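Local coordinates for putative HpcE protein (Mycolicibacterium smegmatis, PDB 6V77) that is of unknown function but belongs to the fumarylacetoacetate hydrolase (FAH) family and holds a zinc ion at a site of acidic side chains, at residues 35-40 / 64-69; 7-12 / 21-26. All coordinates share one frame; numbering follows the deposited sequence.

Contact 1: residues 35-40 / 64-69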
loop_
_atom_site.group_PDB
_atom_site.type_symbol
_atom_site.label_atom_id
_atom_site.label_comp_id
_atom_site.label_asym_id
_atom_site.label_seq_id
_atom_site.Cartn_x
_atom_site.Cartn_y
_atom_site.Cartn_z
ATOM N N ASP B 35 -3.691 3.163 -16.722
ATOM C CA ASP B 35 -4.600 4.056 -17.448
ATOM C C ASP B 35 -5.769 3.289 -18.031
ATOM O O ASP B 35 -6.877 3.828 -18.154
ATOM C CB ASP B 35 -3.873 4.794 -18.578
ATOM C CG ASP B 35 -4.832 5.626 -19.459
ATOM O OD1 ASP B 35 -5.322 6.659 -18.974
ATOM O OD2 ASP B 35 -5.105 5.255 -20.628
ATOM N N LEU B 36 -5.534 2.044 -18.441
ATOM C CA LEU B 36 -6.626 1.233 -18.952
ATOM C C LEU B 36 -7.637 0.947 -17.860
ATOM O O LEU B 36 -8.845 1.078 -18.075
ATOM C CB LEU B 36 -6.100 -0.077 -19.534
ATOM C CG LEU B 36 -5.942 -0.084 -21.040
ATOM C CD1 LEU B 36 -5.095 1.075 -21.491
ATOM C CD2 LEU B 36 -5.326 -1.395 -21.448
ATOM N N TYR B 37 -7.162 0.548 -16.674
ATOM C CA TYR B 37 -8.098 0.209 -15.606
ATOM C C TYR B 37 -8.898 1.426 -15.193
ATOM O O TYR B 37 -10.097 1.318 -14.910
ATOM C CB TYR B 37 -7.352 -0.413 -14.419
ATOM C CG TYR B 37 -6.514 -1.583 -14.885
ATOM C CD1 TYR B 37 -7.071 -2.594 -15.668
ATOM C CD2 TYR B 37 -5.148 -1.647 -14.602
ATOM C CE1 TYR B 37 -6.308 -3.651 -16.134
ATOM C CE2 TYR B 37 -4.373 -2.707 -15.068
ATOM C CZ TYR B 37 -4.959 -3.703 -15.826
ATOM O OH TYR B 37 -4.214 -4.745 -16.312
ATOM N N GLN B 38 -8.265 2.607 -15.186
ATOM C CA GLN B 38 -8.983 3.809 -14.796
ATOM C C GLN B 38 -10.077 4.144 -15.802
ATOM O O GLN B 38 -11.086 4.753 -15.437
ATOM C CB GLN B 38 -8.003 4.973 -14.642
ATOM C CG GLN B 38 -8.622 6.236 -14.114
ATOM C CD GLN B 38 -9.134 6.090 -12.688
ATOM O OE1 GLN B 38 -8.543 5.380 -11.876
ATOM N NE2 GLN B 38 -10.240 6.754 -12.384
ATOM N N HIS B 39 -9.906 3.744 -17.060
ATOM C CA HIS B 39 -10.891 3.998 -18.103
ATOM C C HIS B 39 -11.363 2.680 -18.712
ATOM O O HIS B 39 -11.512 2.561 -19.929
ATOM C CB HIS B 39 -10.318 4.921 -19.176
ATOM C CG HIS B 39 -9.790 6.215 -18.640
ATOM N ND1 HIS B 39 -10.607 7.267 -18.281
ATOM C CD2 HIS B 39 -8.521 6.626 -18.400
ATOM C CE1 HIS B 39 -9.866 8.270 -17.845
ATOM N NE2 HIS B 39 -8.598 7.905 -17.905
ATOM N N TRP B 40 -11.645 1.700 -17.845
ATOM C CA TRP B 40 -11.854 0.310 -18.271
ATOM C C TRP B 40 -13.023 0.173 -19.241
ATOM O O TRP B 40 -12.890 -0.444 -20.303
ATOM C CB TRP B 40 -12.077 -0.580 -17.045
ATOM C CG TRP B 40 -12.158 -2.066 -17.362
ATOM C CD1 TRP B 40 -13.221 -2.896 -17.154
ATOM C CD2 TRP B 40 -11.121 -2.880 -17.934
ATOM N NE1 TRP B 40 -12.911 -4.178 -17.565
ATOM C CE2 TRP B 40 -11.626 -4.190 -18.042
ATOM C CE3 TRP B 40 -9.813 -2.626 -18.351
ATOM C CZ2 TRP B 40 -10.864 -5.254 -18.567
ATOM C CZ3 TRP B 40 -9.058 -3.681 -18.861
ATOM C CH2 TRP B 40 -9.595 -4.968 -18.970
ATOM N N SER B 64 4.303 -6.825 -14.665
ATOM C CA SER B 64 3.005 -7.092 -14.063
ATOM C C SER B 64 1.917 -6.442 -14.908
ATOM O O SER B 64 2.095 -5.310 -15.388
ATOM C CB SER B 64 2.925 -6.547 -12.638
ATOM O OG SER B 64 1.566 -6.537 -12.221
ATOM N N PRO B 65 0.777 -7.111 -15.111
ATOM C CA PRO B 65 -0.332 -6.442 -15.805
ATOM C C PRO B 65 -0.897 -5.265 -15.018
ATOM O O PRO B 65 -1.581 -4.421 -15.606
ATOM C CB PRO B 65 -1.372 -7.560 -15.992
ATOM C CG PRO B 65 -1.010 -8.607 -14.967
ATOM C CD PRO B 65 0.478 -8.507 -14.738
ATOM N N ALA B 66 -0.623 -5.185 -13.713
ATOM C CA ALA B 66 -0.971 -4.034 -12.878
ATOM C C ALA B 66 0.299 -3.671 -12.124
ATOM O O ALA B 66 0.524 -4.136 -10.999
ATOM C CB ALA B 66 -2.128 -4.348 -11.934
ATOM N N PRO B 67 1.178 -2.871 -12.731
ATOM C CA PRO B 67 2.496 -2.646 -12.120
ATOM C C PRO B 67 2.501 -1.584 -11.020
ATOM O O PRO B 67 3.440 -1.566 -10.210
ATOM C CB PRO B 67 3.356 -2.205 -13.311
ATOM C CG PRO B 67 2.380 -1.535 -14.239
ATOM C CD PRO B 67 1.076 -2.290 -14.085
ATOM N N LEU B 68 1.498 -0.701 -10.948
ATOM C CA LEU B 68 1.495 0.363 -9.933
ATOM C C LEU B 68 0.098 0.546 -9.335
ATOM O O LEU B 68 -0.502 1.628 -9.418
ATOM C CB LEU B 68 2.026 1.670 -10.522
ATOM C CG LEU B 68 2.320 2.783 -9.493
ATOM C CD1 LEU B 68 3.245 2.336 -8.349
ATOM C CD2 LEU B 68 2.872 4.040 -10.157
ATOM N N PRO B 69 -0.434 -0.488 -8.684
ATOM C CA PRO B 69 -1.752 -0.351 -8.062
ATOM C C PRO B 69 -1.698 0.661 -6.922
ATOM O O PRO B 69 -0.713 0.749 -6.193
ATOM C CB PRO B 69 -2.068 -1.764 -7.554
ATOM C CG PRO B 69 -0.698 -2.427 -7.410
ATOM C CD PRO B 69 0.156 -1.831 -8.482
#
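Y37, in the last turn of helix 33-38, reaches across to P65 and A66 in the loop that leads from strand 62-63 to strand 72-76. That loop begins with an ST turn, in which S64 OG accepts from A66 N at 3.0 Å, and P65 sits at its middle with its carbonyl pointed out at the helix. The Y37 CB leaves the backbone toward the loop. With CG beside the backbone N (chi1 -54°), the ring extends from the helix to the loop; the nearest CA atoms of the two backbones, Y37 CA and A66 CA, are 8.7 Å apart. Along one flank of the ring lies W40 from the next helix: Y37 CD1 is 3.8 Å from W40 CE3, and Y37 CE1 is 3.9 Å from W40 CZ3. The other flank belongs to the loop. Here Y37 CE2 meets the A66 methyl, CB, at 4.2 Å in an oblique apolar contact, and P65 O lies close to the ring plane at the edge. At the tip, the hydroxyl donates to that carbonyl. Beyond the two segments, L183 and A145 of the sheet pack on the ring and I179 and S148 on P65, so this polar link is buried where helix 33-38 settles on the strands of the FAH fold. A second tie runs beside it, from L68 N to the side chain of Q34. The short tyrosine bond, Y37 OH to P65 O at 2.7 Å, does not follow an acceptor lone pair: the hydroxyl stands above the carbonyl plane, 53° out of it, with a C=O...O angle of 125°.

Contact 2: residues 7-12 / 21-26. With SO4 (sulfate ion), chain P.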
loop_
_atom_site.group_PDB
_atom_site.type_symbol
_atom_site.label_atom_id
_atom_site.label_comp_id
_atom_site.label_asym_id
_atom_site.label_seq_id
_atom_site.Cartn_x
_atom_site.Cartn_y
_atom_site.Cartn_z
ATOM N N ASP B 7 7.690 -4.377 -21.670
ATOM C CA ASP B 7 8.576 -3.230 -21.482
ATOM C C ASP B 7 7.796 -1.998 -21.022
ATOM O O ASP B 7 8.026 -0.882 -21.489
ATOM C CB ASP B 7 9.360 -2.931 -22.759
ATOM C CG ASP B 7 10.389 -3.989 -23.069
ATOM O OD1 ASP B 7 10.839 -4.694 -22.130
ATOM O OD2 ASP B 7 10.771 -4.102 -24.255
ATOM N N GLY B 8 6.859 -2.203 -20.100
ATOM C CA GLY B 8 6.098 -1.097 -19.532
ATOM C C GLY B 8 4.940 -0.578 -20.357
ATOM O O GLY B 8 4.240 0.345 -19.898
ATOM N N ARG B 9 4.702 -1.128 -21.546
ATOM C CA ARG B 9 3.621 -0.694 -22.431
ATOM C C ARG B 9 2.547 -1.770 -22.503
ATOM O O ARG B 9 2.856 -2.941 -22.769
ATOM C CB ARG B 9 4.149 -0.427 -23.840
ATOM C CG ARG B 9 5.210 0.648 -23.904
ATOM C CD ARG B 9 5.629 0.888 -25.336
ATOM N NE ARG B 9 4.523 1.404 -26.135
ATOM C CZ ARG B 9 4.218 2.696 -26.214
ATOM N NH1 ARG B 9 3.196 3.102 -26.963
ATOM N NH2 ARG B 9 4.933 3.583 -25.535
ATOM N N ILE B 10 1.296 -1.385 -22.297
ATOM C CA ILE B 10 0.241 -2.395 -22.241
ATOM C C ILE B 10 -0.148 -2.803 -23.655
ATOM O O ILE B 10 -0.277 -1.964 -24.558
ATOM C CB ILE B 10 -0.959 -1.897 -21.409
ATOM C CG1 ILE B 10 -1.922 -3.055 -21.114
ATOM C CG2 ILE B 10 -1.692 -0.723 -22.092
ATOM C CD1 ILE B 10 -1.324 -4.197 -20.240
ATOM N N HIS B 11 -0.291 -4.111 -23.860
ATOM C CA HIS B 11 -0.637 -4.681 -25.149
ATOM C C HIS B 11 -1.878 -5.548 -25.033
ATOM O O HIS B 11 -2.132 -6.164 -23.994
ATOM C CB HIS B 11 0.491 -5.571 -25.703
ATOM C CG HIS B 11 1.659 -4.810 -26.249
ATOM N ND1 HIS B 11 2.450 -3.997 -25.470
ATOM C CD2 HIS B 11 2.186 -4.770 -27.497
ATOM C CE1 HIS B 11 3.406 -3.470 -26.217
ATOM N NE2 HIS B 11 3.266 -3.922 -27.452
ATOM N N LEU B 12 -2.615 -5.621 -26.137
ATOM C CA LEU B 12 -3.743 -6.524 -26.281
ATOM C C LEU B 12 -3.252 -7.795 -26.958
ATOM O O LEU B 12 -2.498 -7.726 -27.933
ATOM C CB LEU B 12 -4.848 -5.842 -27.104
ATOM C CG LEU B 12 -6.224 -6.484 -27.272
ATOM C CD1 LEU B 12 -6.903 -6.724 -25.938
ATOM C CD2 LEU B 12 -7.089 -5.594 -28.152
ATOM N N VAL B 21 -1.418 -1.003 -27.321
ATOM C CA VAL B 21 -2.718 -0.342 -27.188
ATOM C C VAL B 21 -2.613 1.143 -27.520
ATOM O O VAL B 21 -3.484 1.703 -28.201
ATOM C CB VAL B 21 -3.298 -0.563 -25.781
ATOM C CG1 VAL B 21 -4.502 0.375 -25.538
ATOM C CG2 VAL B 21 -3.696 -2.025 -25.610
ATOM N N ALA B 22 -1.566 1.810 -27.032
ATOM C CA ALA B 22 -1.479 3.255 -27.221
ATOM C C ALA B 22 -1.329 3.605 -28.695
ATOM O O ALA B 22 -1.982 4.531 -29.186
ATOM C CB ALA B 22 -0.322 3.832 -26.408
ATOM N N LYS B 23 -0.479 2.864 -29.423
ATOM C CA LYS B 23 -0.354 3.100 -30.859
ATOM C C LYS B 23 -1.654 2.775 -31.583
ATOM O O LYS B 23 -2.094 3.531 -32.457
ATOM C CB LYS B 23 0.798 2.276 -31.442
ATOM C CG LYS B 23 2.164 2.626 -30.886
ATOM C CD LYS B 23 3.273 1.864 -31.607
ATOM C CE LYS B 23 4.616 2.089 -30.934
ATOM N NZ LYS B 23 5.648 1.120 -31.418
ATOM N N ALA B 24 -2.285 1.651 -31.232
ATOM C CA ALA B 24 -3.476 1.218 -31.950
ATOM C C ALA B 24 -4.619 2.202 -31.759
ATOM O O ALA B 24 -5.386 2.460 -32.694
ATOM C CB ALA B 24 -3.893 -0.175 -31.478
ATOM N N SER B 25 -4.747 2.749 -30.554
ATOM C CA SER B 25 -5.839 3.641 -30.193
ATOM C C SER B 25 -5.511 5.096 -30.437
ATOM O O SER B 25 -6.267 5.954 -29.984
ATOM C CB SER B 25 -6.216 3.459 -28.719
ATOM O OG SER B 25 -5.183 3.931 -27.865
ATOM N N GLU B 26 -4.397 5.389 -31.111
ATOM C CA GLU B 26 -3.951 6.762 -31.352
ATOM C C GLU B 26 -3.843 7.549 -30.050
ATOM O O GLU B 26 -4.281 8.702 -29.949
ATOM C CB GLU B 26 -4.872 7.467 -32.350
ATOM C CG GLU B 26 -4.774 6.906 -33.759
ATOM C CD GLU B 26 -5.734 7.573 -34.724
ATOM O OE1 GLU B 26 -6.817 8.014 -34.283
ATOM O OE2 GLU B 26 -5.401 7.659 -35.925
HETATM S S SO4 P . 3.363 6.944 -26.571
HETATM O O1 SO4 P . 2.869 5.956 -27.530
HETATM O O2 SO4 P . 4.686 6.545 -26.102
HETATM O O3 SO4 P . 2.458 7.046 -25.431
HETATM O O4 SO4 P . 3.438 8.245 -27.230
HETATM O O HOH W 1 0.396 0.672 -25.161
#
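I10 and V21 meet through backbone and side chain alike. V21 N, at the start of helix 21-24, donates to I10 O of strand 9-14 at 3.1 Å, nearly straight (169°) and in the plane of the carbonyl. A water gives a second hydrogen to I10 O at 2.8 Å and accepts from A22 N at 2.9 Å, linking the same carbonyl to the next helix amide. Beside these bonds the two side chains run alongside each other in the same direction, I10 CG2 being 4.0 Å from V21 CB. The V21 CG2 methyl, beside its own backbone N, leans over the strand and comes within 3.8 Å of L12 N. At the outer margin R9 NH1 passes 3.6 Å from the A22 methyl, CB. The arginine chain bends at chi3 (64°), and its guanidinium presents an edge to a sulfate, probably from the crystallisation liquor: R9 NH1 donates a hydrogen bond to sulfate O1 (2.9 Å) and R9 NH2 one to sulfate O2 (3.0 Å), both nearly straight. What sets the arginine lies further out. D20 holds R9 NE in a salt bridge through OD1, while its OD2 takes K23 N, so a single carboxylate ties the strand's arginine to the first turn of the helix. On the strand, H11 ND1 donates to R9 O from well above that carbonyl's plane. F29 of a loop and F43 of helix 40-49 pack on V21. Past the helix, S25 N and S25 OG both donate to V21 O, one from each side of the carbonyl plane, and E26, with positive phi, is the C-prime residue. The whole is a beta-hairpin, strands 9-14 and 17-20, running straight into a one-turn helix that closes with a Schellman motif.

Overall arrangement
From the N terminus the chain enters contact 2 first: 7-12 enters and forms most of the first strand of the hairpin made by strands 9-14 and 17-20. The segment 21-26 then brings the chain back against it, closing a short loop of eight residues. Contact 1 opens only afterwards, at 35-40, and closes at 64-69 once helix 40-49 and strand 62-63 have been passed. The two are therefore in series, neither nested nor crossed. In space they adjoin, centres 12 Å apart, and L36 joins them by packing on I10 and V21. Contact 2 sets helix 21-24 against strand 9-14, whereas contact 1 ties helix 33-38 to the loop between strands 62-63 and 72-76, over strands 144-155 and 177-185; strand 144-155 also carries D152 of the zinc site.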